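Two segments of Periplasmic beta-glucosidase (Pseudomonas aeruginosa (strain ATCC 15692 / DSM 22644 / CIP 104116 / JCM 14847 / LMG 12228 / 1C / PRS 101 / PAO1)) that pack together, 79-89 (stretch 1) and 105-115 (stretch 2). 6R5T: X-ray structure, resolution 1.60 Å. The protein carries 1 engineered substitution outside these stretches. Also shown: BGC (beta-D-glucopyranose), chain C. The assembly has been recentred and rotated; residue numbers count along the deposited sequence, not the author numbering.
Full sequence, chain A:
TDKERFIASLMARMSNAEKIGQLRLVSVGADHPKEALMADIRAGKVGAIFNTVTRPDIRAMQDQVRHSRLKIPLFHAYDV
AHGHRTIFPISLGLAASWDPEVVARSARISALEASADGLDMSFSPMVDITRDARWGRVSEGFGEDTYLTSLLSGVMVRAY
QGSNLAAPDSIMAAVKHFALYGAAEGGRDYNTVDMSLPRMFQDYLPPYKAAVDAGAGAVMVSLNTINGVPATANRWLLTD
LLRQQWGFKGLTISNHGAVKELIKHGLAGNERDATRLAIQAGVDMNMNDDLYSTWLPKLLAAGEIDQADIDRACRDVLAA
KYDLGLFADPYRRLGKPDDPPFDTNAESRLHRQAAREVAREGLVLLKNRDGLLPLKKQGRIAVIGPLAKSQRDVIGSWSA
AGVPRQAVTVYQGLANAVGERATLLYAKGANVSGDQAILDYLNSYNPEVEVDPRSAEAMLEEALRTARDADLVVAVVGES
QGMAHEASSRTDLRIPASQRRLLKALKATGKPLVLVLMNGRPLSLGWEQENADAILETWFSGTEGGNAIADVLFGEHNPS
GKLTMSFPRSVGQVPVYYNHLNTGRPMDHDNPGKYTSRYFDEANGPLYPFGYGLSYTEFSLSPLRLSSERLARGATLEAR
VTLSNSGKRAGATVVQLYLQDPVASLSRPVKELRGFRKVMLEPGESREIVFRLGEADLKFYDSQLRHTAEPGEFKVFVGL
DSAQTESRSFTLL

Stretch 1 (79-89) DVAHGHRTIFP
Stretch 2 105-115: RSARISALEAS

Stretch 2 is one unbroken α-helix, its i to i−4 hydrogen bonds running from I109 N to R105 O through S115 N to A111 O. Stretch 1 is an irregular loop laid against it, closest where the CA atoms of G83 and S110 come within 4.7 Å; farther on, F88 CA lies 6.5 Å from S106 CA, so that advancing from G83 to F88 moves the register back along the helix, roughly antiparallel to it. Together they bury 520 Å².

D79 (chi1 m) stays off the helix and binds the glucose, OD1 accepting from O2 at 2.5 Å and OD2 from O3 at 2.7 Å. V80 (t) points toward the helix; its CG2 packs 4.0 Å from A114 CB. H82 (p) faces away and braces the loop: ND1 donates to F88 O (2.8 Å), while F88 N donates to H82 O (2.9 Å). G83, at phi/psi 133/150, must be glycine, since a CB would jam against the preceding carbonyl and clash with T86 O.

H84 (t, chi2 57°) lays its ring face against A114, whose CA sits 3.9 Å from the centroid. A water accepts from H84 N (2.9 Å) and donates to T86 O and E113 OE1 (both 2.7 Å).

E113 (m, t) is the polar hub, its carboxylate answering the loop's unpaired amides: OE1 accepts from R85 N (3.0 Å) and, nearly linearly, from T86 N (2.8 Å). R85 (m, t, m) starts sideways but curls back, so that NH2 donates to E113 O (3.2 Å). T86 (m) points toward the helix, and its OG1 donates to E113 OE2 at 2.6 Å.

I87 (m, m) points its CA-to-CB bond away; its end comes nearer without contact. F88 (m, chi2 −86°) lies flat over the helix, S106 CA 3.8 Å from its ring centroid, almost on the normal; I109 CG2 meets the ring edge, 3.7 Å from CZ. S106 CB also lies over that face, 3.7 Å from F88 CG, and S110 OG (m) donates to S106 O (2.8 Å), satisfying its hydroxyl within the helix.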

# COMPACT_ATOMS: atom_id res chain seq x y z
N ASP A 79 6.16 22.58 -19.43
CA ASP A 79 5.93 22.09 -18.04
C ASP A 79 6.25 23.27 -17.10
O ASP A 79 7.28 23.28 -16.46
CB ASP A 79 6.77 20.84 -17.80
CG ASP A 79 6.20 19.60 -18.46
OD1 ASP A 79 5.03 19.26 -18.13
OD2 ASP A 79 6.91 18.93 -19.26
N VAL A 80 5.35 24.23 -17.05
CA VAL A 80 5.42 25.38 -16.14
C VAL A 80 4.63 24.96 -14.90
O VAL A 80 3.45 25.10 -14.85
CB VAL A 80 4.92 26.66 -16.80
CG1 VAL A 80 5.01 27.79 -15.85
CG2 VAL A 80 5.71 26.99 -18.05
N ALA A 81 5.32 24.27 -14.01
CA ALA A 81 4.70 23.57 -12.86
C ALA A 81 4.61 24.50 -11.64
O ALA A 81 3.57 24.50 -10.99
CB ALA A 81 5.54 22.36 -12.57
N HIS A 82 5.69 25.21 -11.31
CA HIS A 82 5.75 26.11 -10.14
C HIS A 82 6.66 27.28 -10.49
O HIS A 82 7.49 27.66 -9.66
CB HIS A 82 6.20 25.36 -8.87
CG HIS A 82 7.52 24.69 -8.94
ND1 HIS A 82 8.64 25.22 -8.38
CD2 HIS A 82 7.89 23.53 -9.51
CE1 HIS A 82 9.67 24.41 -8.60
NE2 HIS A 82 9.24 23.38 -9.32
N GLY A 83 6.49 27.80 -11.70
CA GLY A 83 7.34 28.90 -12.17
C GLY A 83 7.84 28.63 -13.54
O GLY A 83 8.04 27.46 -13.90
N HIS A 84 8.08 29.69 -14.31
CA HIS A 84 8.70 29.59 -15.64
C HIS A 84 10.18 29.93 -15.58
O HIS A 84 10.99 29.05 -15.69
CB HIS A 84 7.88 30.43 -16.64
CG HIS A 84 8.49 30.35 -17.98
ND1 HIS A 84 8.68 29.16 -18.60
CD2 HIS A 84 8.99 31.31 -18.80
CE1 HIS A 84 9.26 29.35 -19.77
NE2 HIS A 84 9.47 30.66 -19.93
N ARG A 85 10.51 31.20 -15.34
CA ARG A 85 11.91 31.64 -15.13
C ARG A 85 12.11 32.03 -13.67
O ARG A 85 13.14 31.63 -13.13
CB ARG A 85 12.26 32.81 -16.07
CG ARG A 85 12.54 32.38 -17.49
CD ARG A 85 12.81 33.54 -18.48
NE ARG A 85 11.56 34.16 -18.88
CZ ARG A 85 11.00 35.23 -18.34
NH1 ARG A 85 11.61 35.90 -17.38
NH2 ARG A 85 9.80 35.62 -18.72
N THR A 86 11.15 32.72 -13.07
CA THR A 86 11.16 32.96 -11.62
C THR A 86 10.50 31.73 -10.99
O THR A 86 9.31 31.52 -11.19
CB THR A 86 10.44 34.23 -11.19
OG1 THR A 86 10.94 35.34 -11.93
CG2 THR A 86 10.61 34.46 -9.73
N ILE A 87 11.30 30.93 -10.30
CA ILE A 87 10.77 29.66 -9.74
C ILE A 87 10.26 29.90 -8.32
O ILE A 87 10.96 30.38 -7.45
CB ILE A 87 11.84 28.57 -9.83
CG1 ILE A 87 12.39 28.45 -11.26
CG2 ILE A 87 11.25 27.27 -9.32
CD1 ILE A 87 11.32 28.41 -12.36
N PHE A 88 9.01 29.53 -8.11
CA PHE A 88 8.35 29.53 -6.82
C PHE A 88 8.68 28.23 -6.12
O PHE A 88 9.24 27.30 -6.68
CB PHE A 88 6.85 29.75 -7.02
CG PHE A 88 6.52 31.10 -7.60
CD1 PHE A 88 6.36 32.21 -6.78
CD2 PHE A 88 6.42 31.28 -8.96
CE1 PHE A 88 6.14 33.47 -7.32
CE2 PHE A 88 6.20 32.54 -9.51
CZ PHE A 88 6.06 33.63 -8.68
N PRO A 89 8.27 28.10 -4.85
CA PRO A 89 8.37 26.78 -4.22
C PRO A 89 7.66 25.72 -5.05
O PRO A 89 6.71 26.01 -5.76
CB PRO A 89 7.63 26.95 -2.88
CG PRO A 89 7.80 28.43 -2.59
CD PRO A 89 7.74 29.10 -3.95
N ARG A 105 -1.15 33.83 -7.07
CA ARG A 105 -0.08 34.76 -7.49
C ARG A 105 1.03 33.99 -8.20
O ARG A 105 1.57 34.45 -9.20
CB ARG A 105 0.41 35.52 -6.27
CG ARG A 105 1.46 36.56 -6.60
CD ARG A 105 1.78 37.33 -5.34
NE ARG A 105 2.70 38.41 -5.59
CZ ARG A 105 3.38 39.04 -4.64
NH1 ARG A 105 3.24 38.66 -3.38
NH2 ARG A 105 4.18 40.03 -4.99
N SER A 106 1.39 32.83 -7.68
CA SER A 106 2.49 32.03 -8.27
C SER A 106 2.07 31.63 -9.69
O SER A 106 2.91 31.72 -10.60
CB SER A 106 2.87 30.79 -7.41
OG SER A 106 1.87 29.80 -7.47
N ALA A 107 0.82 31.22 -9.87
CA ALA A 107 0.33 30.75 -11.19
C ALA A 107 0.25 31.94 -12.16
O ALA A 107 0.59 31.80 -13.34
CB ALA A 107 -1.02 30.10 -11.04
N ARG A 108 -0.25 33.05 -11.67
CA ARG A 108 -0.41 34.27 -12.53
C ARG A 108 0.95 34.70 -13.05
O ARG A 108 1.10 34.95 -14.27
CB ARG A 108 -1.07 35.41 -11.76
CG ARG A 108 -1.25 36.68 -12.60
CD ARG A 108 -2.57 36.71 -13.35
NE ARG A 108 -2.79 35.71 -14.39
CZ ARG A 108 -2.27 35.71 -15.63
NH1 ARG A 108 -1.47 36.69 -16.06
NH2 ARG A 108 -2.59 34.73 -16.46
N ILE A 109 1.93 34.82 -12.17
CA ILE A 109 3.28 35.24 -12.58
C ILE A 109 3.86 34.19 -13.51
O ILE A 109 4.56 34.53 -14.50
CB ILE A 109 4.17 35.48 -11.35
CG1 ILE A 109 3.66 36.66 -10.54
CG2 ILE A 109 5.62 35.59 -11.73
CD1 ILE A 109 3.83 37.99 -11.20
N SER A 110 3.66 32.91 -13.22
CA SER A 110 4.17 31.84 -14.11
C SER A 110 3.60 32.05 -15.53
O SER A 110 4.29 31.92 -16.50
CB SER A 110 3.75 30.46 -13.61
OG SER A 110 4.35 30.15 -12.35
N ALA A 111 2.31 32.30 -15.60
CA ALA A 111 1.61 32.46 -16.90
C ALA A 111 2.12 33.72 -17.60
O ALA A 111 2.37 33.68 -18.81
CB ALA A 111 0.13 32.54 -16.68
N LEU A 112 2.26 34.79 -16.85
CA LEU A 112 2.80 36.09 -17.37
C LEU A 112 4.16 35.82 -17.98
O LEU A 112 4.44 36.20 -19.15
CB LEU A 112 2.91 37.08 -16.20
CG LEU A 112 3.38 38.49 -16.55
CD1 LEU A 112 2.98 39.47 -15.43
CD2 LEU A 112 4.88 38.50 -16.75
N GLU A 113 5.06 35.15 -17.25
CA GLU A 113 6.43 34.91 -17.74
C GLU A 113 6.46 33.91 -18.92
O GLU A 113 7.24 34.08 -19.85
CB GLU A 113 7.35 34.41 -16.64
CG GLU A 113 7.64 35.44 -15.57
CD GLU A 113 8.68 34.97 -14.60
OE1 GLU A 113 9.01 33.71 -14.62
OE2 GLU A 113 9.19 35.81 -13.83
N ALA A 114 5.61 32.88 -18.91
CA ALA A 114 5.65 31.86 -19.97
C ALA A 114 5.09 32.46 -21.28
O ALA A 114 5.73 32.30 -22.33
CB ALA A 114 4.89 30.63 -19.51
N SER A 115 3.97 33.17 -21.16
CA SER A 115 3.32 33.84 -22.33
C SER A 115 4.26 34.96 -22.82
O SER A 115 4.35 35.16 -24.06
CB SER A 115 1.94 34.32 -21.97
OG SER A 115 1.97 35.33 -20.94
C2 BGC C . 4.79 16.17 -18.18
C3 BGC C . 5.30 15.59 -19.52
C4 BGC C . 6.42 14.58 -19.14
C5 BGC C . 5.76 13.50 -18.27
C6 BGC C . 6.75 12.47 -17.77
C1 BGC C . 4.30 15.02 -17.29
O1 BGC C . 3.98 15.64 -16.08
O2 BGC C . 3.73 17.10 -18.32
O3 BGC C . 5.87 16.66 -20.30
O4 BGC C . 6.92 14.01 -20.36
O5 BGC C . 5.35 14.08 -17.07
O6 BGC C . 6.07 11.47 -17.00
O HOH W 1 7.47 32.24 -13.02